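Local coordinates for protein antisigma-factor antagonist, STAS (Rhodobacter sphaeroides, PDB 3OIZ) that forms the STAS domain, probably cytoplasmic, of a likely SulP-type sulfate transporter, where it is likely to play a regulatory rather than a transporting part, at residues E17-V22 with R46-V51. Sequence-based numbering, arbitrary orientation.
Sequences ERIYRV and RVVIDV
Strands 17-22 and 46-51 run parallel and in register, their short axes 4.7 Å apart, joined by five backbone hydrogen bonds. Arg18 and Tyr20 each use both N and O, and their partners are Arg46 O, Val48 N and O, and Asp50 N. The pairing is loosest at the start, where Arg18 N lies 3.2 Å from Arg46 O, and straightest at the far end, where Val22 N meets Asp50 O at 2.9 Å with an angle of 176°. A water lies within hydrogen-bonding distance of Val22 O and Asp50 O and can donate to either, adding to the Val22 N-H bond on the Asp50 carbonyl when it does.

On the face bearing Glu17, Ile19 and Arg21, the Glu17 chain extends with CG anti to the backbone N, while Arg46 bends at chi3 (-50°). This brings Arg46 NE to 2.8 Å from Glu17 OE1 in a salt bridge. The oxygen lies near the guanidinium plane but is approached from above the carboxylate plane, and the two planes stand 73° apart. An alanine in place of Arg46 removes the NE donor and would probably leave the Glu17 carboxylate less firmly placed. Next along this face, Ile19 CG1 lies alongside Val48 CB at 3.9 Å.

On the other face, Tyr20 CD2 meets Val47 CG1 at 4.1 Å at the ring edge, and Val22 CG2 packs beside Ile49 CG2 at 4.0 Å. Arg18 starts on this face but leads away to a salt bridge with Glu42, and Asp39 N binds Tyr20 OH. Helix 59-74 covers Val47 and Ile49 through Phe72, Leu65 and Val69. Strands 5-11 and 78-82 flank the pair, making it the centre of the STAS alpha/beta sheet. Val47 and Ile49 thus pack as hydrocarbon against a helix, whereas the opposite face carries the Glu17-Arg46 pair at the start of the strands and, towards their ends, Arg21, salt-bridged to Glu10, and Asp50, hydrogen-bonded to Ser52.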
loop_
_atom_site.group_PDB
_atom_site.type_symbol
_atom_site.label_atom_id
_atom_site.label_comp_id
_atom_site.label_asym_id
_atom_site.label_seq_id
_atom_site.Cartn_x
_atom_site.Cartn_y
_atom_site.Cartn_z
ATOM N N GLU A 17 -9.515 -10.084 -6.749
ATOM C CA GLU A 17 -8.922 -9.450 -5.591
ATOM C C GLU A 17 -7.414 -9.490 -5.686
ATOM O O GLU A 17 -6.877 -10.536 -6.040
ATOM C CB GLU A 17 -9.379 -10.150 -4.303
ATOM C CG GLU A 17 -8.671 -9.603 -3.043
ATOM C CD GLU A 17 -9.194 -10.214 -1.768
ATOM O OE1 GLU A 17 -10.272 -9.804 -1.314
ATOM O OE2 GLU A 17 -8.525 -11.099 -1.203
ATOM N N ARG A 18 -6.726 -8.389 -5.358
ATOM C CA ARG A 18 -5.268 -8.415 -5.287
ATOM C C ARG A 18 -4.859 -7.999 -3.886
ATOM O O ARG A 18 -5.379 -7.005 -3.372
ATOM C CB ARG A 18 -4.634 -7.462 -6.300
ATOM C CG ARG A 18 -3.097 -7.640 -6.331
ATOM C CD ARG A 18 -2.383 -6.922 -7.475
ATOM N NE ARG A 18 -2.706 -7.500 -8.782
ATOM C CZ ARG A 18 -2.014 -8.476 -9.381
ATOM N NH1 ARG A 18 -0.931 -9.053 -8.804
ATOM N NH2 ARG A 18 -2.405 -8.877 -10.577
ATOM N N ILE A 19 -3.968 -8.762 -3.264
ATOM C CA ILE A 19 -3.372 -8.320 -1.991
ATOM C C ILE A 19 -1.978 -7.830 -2.241
ATOM O O ILE A 19 -1.166 -8.554 -2.818
ATOM C CB ILE A 19 -3.336 -9.461 -0.946
ATOM C CG1 ILE A 19 -4.760 -10.039 -0.782
ATOM C CG2 ILE A 19 -2.660 -8.945 0.368
ATOM C CD1 ILE A 19 -4.835 -11.371 0.013
ATOM N N TYR A 20 -1.699 -6.600 -1.807
ATOM C CA TYR A 20 -0.350 -6.047 -1.861
ATOM C C TYR A 20 0.266 -6.176 -0.477
ATOM O O TYR A 20 -0.370 -5.841 0.509
ATOM C CB TYR A 20 -0.440 -4.589 -2.236
ATOM C CG TYR A 20 -0.668 -4.309 -3.703
ATOM C CD1 TYR A 20 0.415 -4.174 -4.583
ATOM C CD2 TYR A 20 -1.973 -4.205 -4.232
ATOM C CE1 TYR A 20 0.202 -3.910 -5.959
ATOM C CE2 TYR A 20 -2.179 -3.940 -5.588
ATOM C CZ TYR A 20 -1.092 -3.781 -6.442
ATOM O OH TYR A 20 -1.281 -3.531 -7.787
ATOM N N ARG A 21 1.514 -6.630 -0.398
ATOM C CA ARG A 21 2.198 -6.797 0.869
ATOM C C ARG A 21 3.387 -5.840 0.860
ATOM O O ARG A 21 4.284 -5.960 0.034
ATOM C CB ARG A 21 2.625 -8.264 1.084
ATOM C CG ARG A 21 1.370 -9.152 1.356
ATOM C CD ARG A 21 1.745 -10.618 1.719
ATOM N NE ARG A 21 0.527 -11.434 1.770
ATOM C CZ ARG A 21 0.039 -12.128 0.738
ATOM N NH1 ARG A 21 0.670 -12.124 -0.441
ATOM N NH2 ARG A 21 -1.079 -12.832 0.867
ATOM N N VAL A 22 3.372 -4.886 1.783
ATOM C CA VAL A 22 4.428 -3.909 1.881
ATOM C C VAL A 22 5.309 -4.267 3.088
ATOM O O VAL A 22 4.804 -4.553 4.196
ATOM C CB VAL A 22 3.798 -2.505 2.123
ATOM C CG1 VAL A 22 4.875 -1.467 2.076
ATOM C CG2 VAL A 22 2.682 -2.156 1.082
ATOM N N ARG A 46 -11.740 -6.006 -5.287
ATOM C CA ARG A 46 -11.204 -5.765 -3.932
ATOM C C ARG A 46 -9.706 -5.633 -3.982
ATOM O O ARG A 46 -9.046 -6.306 -4.762
ATOM C CB ARG A 46 -11.577 -6.906 -2.985
ATOM C CG ARG A 46 -13.061 -6.989 -2.712
ATOM C CD ARG A 46 -13.453 -8.225 -1.855
ATOM N NE ARG A 46 -12.897 -9.488 -2.355
ATOM C CZ ARG A 46 -13.393 -10.182 -3.374
ATOM N NH1 ARG A 46 -14.479 -9.751 -4.024
ATOM N NH2 ARG A 46 -12.819 -11.322 -3.730
ATOM N N VAL A 47 -9.176 -4.758 -3.128
ATOM C CA VAL A 47 -7.753 -4.630 -2.953
ATOM C C VAL A 47 -7.495 -4.655 -1.459
ATOM O O VAL A 47 -8.179 -3.967 -0.689
ATOM C CB VAL A 47 -7.207 -3.311 -3.581
ATOM C CG1 VAL A 47 -5.741 -3.092 -3.203
ATOM C CG2 VAL A 47 -7.378 -3.349 -5.091
ATOM N N VAL A 48 -6.492 -5.418 -1.048
ATOM C CA VAL A 48 -6.006 -5.357 0.330
ATOM C C VAL A 48 -4.597 -4.780 0.263
ATOM O O VAL A 48 -3.778 -5.242 -0.540
ATOM C CB VAL A 48 -5.965 -6.760 0.951
ATOM C CG1 VAL A 48 -5.350 -6.705 2.372
ATOM C CG2 VAL A 48 -7.365 -7.368 0.943
ATOM N N ILE A 49 -4.305 -3.788 1.109
ATOM C CA ILE A 49 -2.906 -3.323 1.259
ATOM C C ILE A 49 -2.448 -3.684 2.659
ATOM O O ILE A 49 -2.930 -3.120 3.656
ATOM C CB ILE A 49 -2.755 -1.822 0.973
ATOM C CG1 ILE A 49 -3.326 -1.468 -0.424
ATOM C CG2 ILE A 49 -1.274 -1.377 1.095
ATOM C CD1 ILE A 49 -3.249 0.027 -0.690
ATOM N N ASP A 50 -1.512 -4.632 2.723
ATOM C CA ASP A 50 -1.062 -5.202 3.975
ATOM C C ASP A 50 0.226 -4.489 4.343
ATOM O O ASP A 50 1.264 -4.701 3.700
ATOM C CB ASP A 50 -0.851 -6.722 3.827
ATOM C CG ASP A 50 -0.440 -7.399 5.136
ATOM O OD1 ASP A 50 0.230 -6.788 5.985
ATOM O OD2 ASP A 50 -0.773 -8.586 5.295
ATOM N N VAL A 51 0.167 -3.652 5.375
ATOM C CA VAL A 51 1.370 -2.945 5.847
ATOM C C VAL A 51 1.876 -3.489 7.222
ATOM O O VAL A 51 2.690 -2.844 7.897
ATOM C CB VAL A 51 1.126 -1.401 5.910
ATOM C CG1 VAL A 51 0.890 -0.861 4.496
ATOM C CG2 VAL A 51 -0.054 -1.048 6.869
HETATM O O HOH W 1 3.184 -6.322 5.254
#